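Neuraminidase (Influenza A virus, PDB 4K3Y) forms the neuraminidase-like beta-propeller surface glycoprotein of a bat influenza A virus, whose activity is probably not that of a classical sialidase. Local coordinates at residues Gly304-Ile316 with Phe356-Gly369. Sequence-based numbering, arbitrary orientation.
Sequences GNRNYQLLSNSTI and FCGTGGSMPDVNWG. With NAG (2-acetamido-2-deoxy-beta-D-glucopyranose), chain I.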
# COMPACT_ATOMS: atom_id res chain seq x y z
N GLY C 304 -37.38 -30.05 -5.54
CA GLY C 304 -37.20 -29.27 -4.31
C GLY C 304 -36.62 -30.15 -3.22
O GLY C 304 -37.28 -31.06 -2.72
N ASN C 305 -35.37 -29.87 -2.85
CA ASN C 305 -34.53 -30.86 -2.20
C ASN C 305 -34.03 -30.46 -0.82
O ASN C 305 -34.13 -31.24 0.13
CB ASN C 305 -33.34 -31.17 -3.11
CG ASN C 305 -32.54 -32.37 -2.62
OD1 ASN C 305 -31.39 -32.25 -2.21
ND2 ASN C 305 -33.16 -33.55 -2.67
N ARG C 306 -33.47 -29.26 -0.72
CA ARG C 306 -32.95 -28.78 0.55
C ARG C 306 -32.93 -27.26 0.61
O ARG C 306 -32.27 -26.60 -0.20
CB ARG C 306 -31.55 -29.32 0.82
CG ARG C 306 -31.04 -28.99 2.23
CD ARG C 306 -30.15 -30.10 2.74
NE ARG C 306 -29.22 -29.66 3.78
CZ ARG C 306 -29.59 -29.34 5.01
NH1 ARG C 306 -30.87 -29.40 5.36
NH2 ARG C 306 -28.69 -28.95 5.89
N ASN C 307 -33.67 -26.74 1.58
CA ASN C 307 -33.71 -25.31 1.83
C ASN C 307 -32.72 -24.93 2.93
O ASN C 307 -32.92 -25.27 4.10
CB ASN C 307 -35.13 -24.91 2.25
CG ASN C 307 -35.35 -23.42 2.20
OD1 ASN C 307 -35.50 -22.85 1.12
ND2 ASN C 307 -35.36 -22.78 3.36
N TYR C 308 -31.65 -24.23 2.56
CA TYR C 308 -30.66 -23.78 3.53
C TYR C 308 -31.01 -22.39 4.08
O TYR C 308 -31.04 -21.41 3.32
CB TYR C 308 -29.28 -23.69 2.89
CG TYR C 308 -28.59 -25.01 2.64
CD1 TYR C 308 -28.17 -25.82 3.70
CD2 TYR C 308 -28.31 -25.43 1.34
CE1 TYR C 308 -27.51 -27.03 3.47
CE2 TYR C 308 -27.64 -26.63 1.10
CZ TYR C 308 -27.25 -27.43 2.17
OH TYR C 308 -26.60 -28.61 1.93
N GLN C 309 -31.23 -22.30 5.38
CA GLN C 309 -31.43 -20.98 6.00
C GLN C 309 -30.13 -20.35 6.49
O GLN C 309 -29.86 -20.30 7.70
CB GLN C 309 -32.46 -21.06 7.11
CG GLN C 309 -33.87 -21.15 6.58
CD GLN C 309 -34.76 -21.87 7.54
OE1 GLN C 309 -34.88 -23.09 7.48
NE2 GLN C 309 -35.36 -21.12 8.45
N LEU C 310 -29.36 -19.84 5.53
CA LEU C 310 -28.04 -19.25 5.75
C LEU C 310 -27.99 -18.13 6.81
O LEU C 310 -27.11 -18.14 7.68
CB LEU C 310 -27.43 -18.79 4.42
CG LEU C 310 -27.19 -19.92 3.39
CD1 LEU C 310 -26.50 -19.43 2.10
CD2 LEU C 310 -26.38 -21.05 4.01
N LEU C 311 -28.92 -17.18 6.75
CA LEU C 311 -28.98 -16.10 7.75
C LEU C 311 -30.36 -15.96 8.39
O LEU C 311 -31.36 -16.30 7.78
CB LEU C 311 -28.56 -14.76 7.16
CG LEU C 311 -27.09 -14.52 6.78
CD1 LEU C 311 -26.85 -14.89 5.34
CD2 LEU C 311 -26.80 -13.07 6.98
N SER C 312 -30.40 -15.44 9.61
CA SER C 312 -31.65 -15.30 10.37
C SER C 312 -31.67 -13.97 11.09
O SER C 312 -32.66 -13.26 11.10
CB SER C 312 -31.74 -16.40 11.42
OG SER C 312 -31.44 -17.65 10.82
N ASN C 313 -30.54 -13.67 11.72
CA ASN C 313 -30.41 -12.51 12.57
C ASN C 313 -30.59 -11.21 11.80
O ASN C 313 -31.25 -10.29 12.26
CB ASN C 313 -29.03 -12.51 13.24
CG ASN C 313 -28.90 -13.56 14.34
OD1 ASN C 313 -29.67 -14.52 14.41
ND2 ASN C 313 -27.90 -13.36 15.21
N SER C 314 -29.99 -11.12 10.62
CA SER C 314 -29.80 -9.81 10.03
C SER C 314 -30.80 -9.42 8.94
O SER C 314 -31.55 -10.26 8.41
CB SER C 314 -28.33 -9.63 9.58
OG SER C 314 -27.98 -10.63 8.67
N THR C 315 -30.83 -8.12 8.66
CA THR C 315 -31.75 -7.52 7.69
C THR C 315 -31.11 -7.46 6.30
O THR C 315 -30.10 -6.79 6.09
CB THR C 315 -32.17 -6.12 8.17
OG1 THR C 315 -32.88 -6.25 9.40
CG2 THR C 315 -33.06 -5.44 7.16
N ILE C 316 -31.71 -8.19 5.36
CA ILE C 316 -31.18 -8.38 4.01
C ILE C 316 -31.68 -7.30 3.02
O ILE C 316 -32.79 -6.78 3.14
CB ILE C 316 -31.60 -9.76 3.42
CG1 ILE C 316 -31.44 -10.88 4.46
CG2 ILE C 316 -30.87 -10.06 2.11
CD1 ILE C 316 -30.11 -10.92 5.17
N PHE C 356 -20.68 -15.97 -0.17
CA PHE C 356 -20.78 -17.41 -0.03
C PHE C 356 -20.28 -18.00 -1.31
O PHE C 356 -20.55 -17.46 -2.38
CB PHE C 356 -22.25 -17.83 0.15
CG PHE C 356 -22.79 -17.61 1.53
CD1 PHE C 356 -23.41 -16.41 1.88
CD2 PHE C 356 -22.70 -18.63 2.50
CE1 PHE C 356 -23.92 -16.21 3.18
CE2 PHE C 356 -23.20 -18.43 3.79
CZ PHE C 356 -23.81 -17.23 4.14
N CYS C 357 -19.56 -19.12 -1.22
CA CYS C 357 -19.16 -19.87 -2.41
C CYS C 357 -19.63 -21.30 -2.25
O CYS C 357 -19.84 -21.76 -1.12
CB CYS C 357 -17.64 -19.82 -2.61
SG CYS C 357 -17.05 -18.15 -3.00
N GLY C 358 -19.81 -21.99 -3.36
CA GLY C 358 -20.36 -23.33 -3.30
C GLY C 358 -19.38 -24.42 -2.88
O GLY C 358 -18.20 -24.38 -3.23
N THR C 359 -19.90 -25.40 -2.14
CA THR C 359 -19.19 -26.63 -1.81
C THR C 359 -19.87 -27.78 -2.53
O THR C 359 -21.10 -27.78 -2.68
CB THR C 359 -19.33 -26.95 -0.32
OG1 THR C 359 -18.85 -25.85 0.44
CG2 THR C 359 -18.54 -28.22 0.05
N GLY C 360 -19.09 -28.77 -2.96
CA GLY C 360 -19.66 -29.96 -3.56
C GLY C 360 -20.43 -30.85 -2.60
O GLY C 360 -21.23 -31.68 -3.03
N GLY C 361 -20.19 -30.69 -1.30
CA GLY C 361 -20.85 -31.53 -0.30
C GLY C 361 -21.97 -30.84 0.46
O GLY C 361 -21.94 -29.62 0.67
N SER C 362 -22.97 -31.61 0.88
CA SER C 362 -24.10 -31.06 1.63
C SER C 362 -23.65 -30.52 2.99
O SER C 362 -22.72 -31.05 3.59
CB SER C 362 -25.21 -32.10 1.79
OG SER C 362 -24.88 -33.04 2.81
N MET C 363 -24.29 -29.45 3.46
CA MET C 363 -23.94 -28.86 4.75
C MET C 363 -25.02 -29.12 5.82
O MET C 363 -26.16 -29.48 5.49
CB MET C 363 -23.75 -27.34 4.61
CG MET C 363 -22.66 -26.86 3.65
SD MET C 363 -21.00 -27.46 4.01
CE MET C 363 -20.92 -27.13 5.75
N PRO C 364 -24.65 -28.95 7.10
CA PRO C 364 -25.64 -28.95 8.19
C PRO C 364 -26.45 -27.65 8.21
O PRO C 364 -26.07 -26.68 7.55
CB PRO C 364 -24.78 -29.01 9.46
CG PRO C 364 -23.48 -28.39 9.04
CD PRO C 364 -23.27 -28.85 7.62
N ASP C 365 -27.56 -27.65 8.95
CA ASP C 365 -28.32 -26.44 9.19
C ASP C 365 -27.59 -25.59 10.22
O ASP C 365 -27.54 -25.95 11.41
CB ASP C 365 -29.75 -26.76 9.67
CG ASP C 365 -30.58 -27.44 8.60
OD1 ASP C 365 -30.46 -27.04 7.43
OD2 ASP C 365 -31.35 -28.38 8.92
N VAL C 366 -27.01 -24.47 9.76
CA VAL C 366 -26.23 -23.54 10.59
C VAL C 366 -26.52 -22.07 10.28
O VAL C 366 -26.77 -21.72 9.13
CB VAL C 366 -24.69 -23.82 10.49
CG1 VAL C 366 -24.36 -24.51 9.19
CG2 VAL C 366 -23.89 -22.54 10.60
N ASN C 367 -26.52 -21.20 11.30
CA ASN C 367 -26.71 -19.78 11.04
C ASN C 367 -25.40 -19.03 10.87
O ASN C 367 -24.50 -19.16 11.70
CB ASN C 367 -27.54 -19.11 12.13
CG ASN C 367 -27.98 -17.72 11.72
OD1 ASN C 367 -28.70 -17.56 10.73
ND2 ASN C 367 -27.52 -16.70 12.45
N TRP C 368 -25.32 -18.24 9.82
CA TRP C 368 -24.09 -17.52 9.52
C TRP C 368 -24.20 -16.04 9.84
O TRP C 368 -23.24 -15.28 9.66
CB TRP C 368 -23.72 -17.70 8.04
CG TRP C 368 -23.35 -19.08 7.70
CD1 TRP C 368 -24.02 -19.94 6.86
CD2 TRP C 368 -22.22 -19.80 8.19
NE1 TRP C 368 -23.36 -21.14 6.79
CE2 TRP C 368 -22.25 -21.08 7.60
CE3 TRP C 368 -21.17 -19.48 9.06
CZ2 TRP C 368 -21.27 -22.05 7.86
CZ3 TRP C 368 -20.21 -20.44 9.32
CH2 TRP C 368 -20.27 -21.71 8.72
N GLY C 369 -25.37 -15.61 10.30
CA GLY C 369 -25.61 -14.20 10.53
C GLY C 369 -27.06 -13.81 10.45
O GLY C 369 -27.95 -14.61 10.76
OXT GLY C 369 -27.38 -12.67 10.10
C1 NAG I . -27.75 -14.41 16.20
C2 NAG I . -26.24 -14.39 16.44
C3 NAG I . -25.87 -15.30 17.61
C4 NAG I . -26.76 -15.05 18.82
C5 NAG I . -28.22 -15.04 18.40
C6 NAG I . -29.16 -14.72 19.56
C7 NAG I . -24.72 -14.11 14.52
C8 NAG I . -23.88 -14.91 13.56
N2 NAG I . -25.54 -14.86 15.27
O3 NAG I . -24.51 -15.11 17.94
O4 NAG I . -26.55 -16.09 19.73
O5 NAG I . -28.40 -14.07 17.40
O6 NAG I . -29.33 -13.32 19.63
O7 NAG I . -24.65 -12.88 14.57
O HOH W 1 -32.24 -27.18 5.68
O HOH W 2 -30.42 -24.33 7.31
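L310 drives one methyl onto the F356 ring in the seam between two blades of the neuraminidase beta-propeller: 306-311 is the outermost strand of one four-stranded sheet, 356-359 closes a strand of the next, and the chain's C-terminal tail runs back along the gap. The CH-pi geometry is explicit, since L310 CD1 stands 3.9 Å from the F356 ring centroid and 11° off its normal. The other branch, CD2, reaches the edge of the W368 indole, one face of which carries V366 CG2, while L311 CD1 also packs on F356. L310 and L311 both face F288 of the adjoining strand, a classic beta bulge.

Two residues back along the strand, Y308 crosses M363 at about a right angle, CE1 against CB. Its OH accepts the M363 N-H almost straight, at 169°, and is also hydrogen-bonded to N19 O. R306 leaves the strand with CG anti to the backbone N (chi1 -172°), then bends at chi2 to bring its guanidinium to the tail, where NH2 donates to M363 O at 2.6 Å and forms a salt bridge with D365 OD1 at 3.0 Å. OD1 sits oblique to the guanidinium and is shared by NH1 and NH2, so both of these bonds are bent and weak. Two waters donate to that same oxygen, one joining it to N307 O and the other to Q309 N.

W368 N donates to L310 O at 2.8 Å; beyond it, the terminal carboxylate of G369 lies in the corner at 312-314. G369 O accepts from S312 N, N313 N and N367 ND2, close to where N313 carries its glycan. N367 OD1 takes the S312 hydroxyl from above its carbonyl plane, and S314 OG donates to G369 OXT at 2.6 Å.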